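Local coordinates for protein cyclic UMP-AMP synthase (Rhodothermus marinus SG0.5JP17-172, PDB 6E0L) that synthesises the cyclic dinucleotide 3',3'-cUAMP from UTP and ATP as a second messenger of a CBASS antiphage defence system, at residues C133-K138 with D147-G152. Sequence-based numbering, arbitrary orientation.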
loop_
_atom_site.group_PDB
_atom_site.type_symbol
_atom_site.label_atom_id
_atom_site.label_comp_id
_atom_site.label_asym_id
_atom_site.label_seq_id
_atom_site.Cartn_x
_atom_site.Cartn_y
_atom_site.Cartn_z
ATOM N N CYS A 133 7.161 1.853 -12.779
ATOM C CA CYS A 133 7.553 0.482 -12.525
ATOM C C CYS A 133 7.363 -0.313 -13.794
ATOM O O CYS A 133 6.638 0.099 -14.705
ATOM C CB CYS A 133 6.758 -0.131 -11.362
ATOM S SG CYS A 133 4.957 -0.131 -11.604
ATOM N N ILE A 134 7.950 -1.505 -13.801
ATOM C CA ILE A 134 7.807 -2.435 -14.908
ATOM C C ILE A 134 7.117 -3.678 -14.377
ATOM O O ILE A 134 7.356 -4.085 -13.237
ATOM C CB ILE A 134 9.211 -2.818 -15.446
ATOM C CG1 ILE A 134 9.955 -1.617 -16.050
ATOM C CG2 ILE A 134 9.124 -3.899 -16.510
ATOM C CD1 ILE A 134 9.348 -1.050 -17.249
ATOM N N GLN A 135 6.274 -4.287 -15.206
ATOM C CA GLN A 135 5.647 -5.541 -14.824
ATOM C C GLN A 135 6.716 -6.521 -14.355
ATOM O O GLN A 135 7.800 -6.592 -14.936
ATOM C CB GLN A 135 4.898 -6.138 -16.016
ATOM C CG GLN A 135 4.182 -7.428 -15.697
ATOM C CD GLN A 135 3.565 -8.045 -16.924
ATOM O OE1 GLN A 135 3.877 -9.178 -17.287
ATOM N NE2 GLN A 135 2.686 -7.301 -17.577
ATOM N N TYR A 136 6.437 -7.214 -13.256
ATOM C CA TYR A 136 7.296 -8.259 -12.707
ATOM C C TYR A 136 6.556 -9.589 -12.690
ATOM O O TYR A 136 5.407 -9.657 -12.245
ATOM C CB TYR A 136 7.817 -7.902 -11.304
ATOM C CG TYR A 136 8.736 -8.975 -10.739
ATOM C CD1 TYR A 136 10.091 -9.011 -11.044
ATOM C CD2 TYR A 136 8.247 -9.926 -9.851
ATOM C CE1 TYR A 136 10.907 -10.000 -10.529
ATOM C CE2 TYR A 136 9.056 -10.903 -9.332
ATOM C CZ TYR A 136 10.388 -10.933 -9.665
ATOM O OH TYR A 136 11.208 -11.912 -9.151
ATOM N N ARG A 137 7.208 -10.640 -13.194
ATOM C CA ARG A 137 6.637 -11.979 -13.191
ATOM C C ARG A 137 7.447 -12.846 -12.248
ATOM O O ARG A 137 8.636 -13.088 -12.488
ATOM C CB ARG A 137 6.635 -12.589 -14.584
ATOM C CG ARG A 137 5.754 -11.846 -15.548
ATOM C CD ARG A 137 5.658 -12.581 -16.826
ATOM N NE ARG A 137 4.906 -11.823 -17.810
ATOM C CZ ARG A 137 4.650 -12.275 -19.026
ATOM N NH1 ARG A 137 5.097 -13.478 -19.376
ATOM N NH2 ARG A 137 3.967 -11.533 -19.879
ATOM N N LYS A 138 6.776 -13.346 -11.215
ATOM C CA LYS A 138 7.326 -14.284 -10.248
ATOM C C LYS A 138 6.933 -15.686 -10.662
ATOM O O LYS A 138 5.758 -16.053 -10.567
ATOM C CB LYS A 138 6.844 -14.017 -8.826
ATOM C CG LYS A 138 7.452 -15.044 -7.847
ATOM C CD LYS A 138 7.211 -14.685 -6.380
ATOM C CE LYS A 138 5.716 -14.587 -6.077
ATOM N NZ LYS A 138 5.422 -14.371 -4.622
ATOM N N ASP A 147 2.737 -19.409 -18.760
ATOM C CA ASP A 147 1.644 -18.698 -18.113
ATOM C C ASP A 147 1.549 -18.874 -16.612
ATOM O O ASP A 147 0.721 -18.215 -15.986
ATOM C CB ASP A 147 0.322 -19.135 -18.744
ATOM C CG ASP A 147 0.246 -18.799 -20.211
ATOM O OD1 ASP A 147 0.429 -17.606 -20.555
ATOM O OD2 ASP A 147 0.019 -19.731 -21.018
ATOM N N ASP A 148 2.366 -19.710 -16.015
ATOM C CA ASP A 148 2.221 -19.990 -14.597
ATOM C C ASP A 148 3.155 -19.030 -13.870
ATOM O O ASP A 148 4.322 -19.332 -13.627
ATOM C CB ASP A 148 2.485 -21.460 -14.306
ATOM C CG ASP A 148 2.236 -21.812 -12.854
ATOM O OD1 ASP A 148 1.844 -20.917 -12.073
ATOM O OD2 ASP A 148 2.410 -22.995 -12.494
ATOM N N TYR A 149 2.653 -17.834 -13.562
ATOM C CA TYR A 149 3.446 -16.885 -12.794
ATOM C C TYR A 149 2.510 -15.955 -12.040
ATOM O O TYR A 149 1.309 -15.896 -12.302
ATOM C CB TYR A 149 4.374 -16.035 -13.677
ATOM C CG TYR A 149 3.651 -15.179 -14.704
ATOM C CD1 TYR A 149 3.189 -13.905 -14.371
ATOM C CD2 TYR A 149 3.433 -15.632 -15.995
ATOM C CE1 TYR A 149 2.535 -13.113 -15.300
ATOM C CE2 TYR A 149 2.779 -14.848 -16.926
ATOM C CZ TYR A 149 2.336 -13.598 -16.574
ATOM O OH TYR A 149 1.689 -12.818 -17.495
ATOM N N ILE A 150 3.076 -15.274 -11.054
ATOM C CA ILE A 150 2.372 -14.268 -10.270
ATOM C C ILE A 150 2.894 -12.911 -10.689
ATOM O O ILE A 150 4.113 -12.698 -10.745
ATOM C CB ILE A 150 2.533 -14.495 -8.756
ATOM C CG1 ILE A 150 1.891 -15.829 -8.358
ATOM C CG2 ILE A 150 1.947 -13.316 -7.964
ATOM C CD1 ILE A 150 2.191 -16.264 -6.947
ATOM N N GLU A 151 1.973 -12.004 -11.004
ATOM C CA GLU A 151 2.330 -10.712 -11.560
ATOM C C GLU A 151 2.441 -9.666 -10.467
ATOM O O GLU A 151 1.509 -9.469 -9.675
ATOM C CB GLU A 151 1.288 -10.239 -12.577
ATOM C CG GLU A 151 1.729 -8.998 -13.317
ATOM C CD GLU A 151 0.603 -8.312 -14.072
ATOM O OE1 GLU A 151 -0.013 -8.964 -14.938
ATOM O OE2 GLU A 151 0.326 -7.123 -13.783
ATOM N N GLY A 152 3.560 -8.969 -10.462
ATOM C CA GLY A 152 3.738 -7.776 -9.670
ATOM C C GLY A 152 4.316 -6.693 -10.543
ATOM O O GLY A 152 4.158 -6.695 -11.765
#
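Tyr136 and Gly152 form an antiparallel hydrogen-bonded pair: Tyr136 N reaches Gly152 O at 2.8 Å and Gly152 N reaches Tyr136 O at 2.7 Å. Lys138 and Ile150 make a second pair of this kind; Lys138 N to Ile150 O and Ile150 N to Lys138 O are both 2.8 Å. Arg137 and Glu151 sit between them as a non-hydrogen-bonded pair. The CA hydrogen of Glu151 adds a close contact to Tyr136 O.

On the face with Arg137 and Glu151, Arg137 runs across the ring of Tyr149. Its CD lies over the middle of the ring, 3.4 Å from the centroid, in a CH-pi contact. The guanidinium continues toward the hydroxyl end, its plane 3° from that of the ring. Tyr149 has its CG between the backbone N and the carbonyl carbon (chi1 61°), which sets the ring against the arginine. Arg137 NE gives a straight bond to Gln135 OE1, 2.9 Å away in the guanidinium plane, which helps fix the turn of that group. Phe71 adds a cation-pi contact to Arg137.

These segments are the loop end of the beta hairpin 127-138/150-157, in the mixed sheet of the nucleotidyltransferase domain. Gly152 is about 7 Å from the side chain of Asn166, which binds UTP.

The Gln135 amide and Glu151 carboxylate stack with planes 10° apart. Below them, Gln135 CG meets Glu151 CG at 3.8 Å. Gln135 NE2 bonds to Asn68. Glu151 OE2 forms a salt bridge with Lys169 and a hydrogen bond with Gln66. On the other face, Lys138 and Ile150 lie side by side, with Lys138 CE 4.0 Å from Ile150 CD1. Lys138 NZ bonds to Gln256, and Ile150 also touches that glutamine.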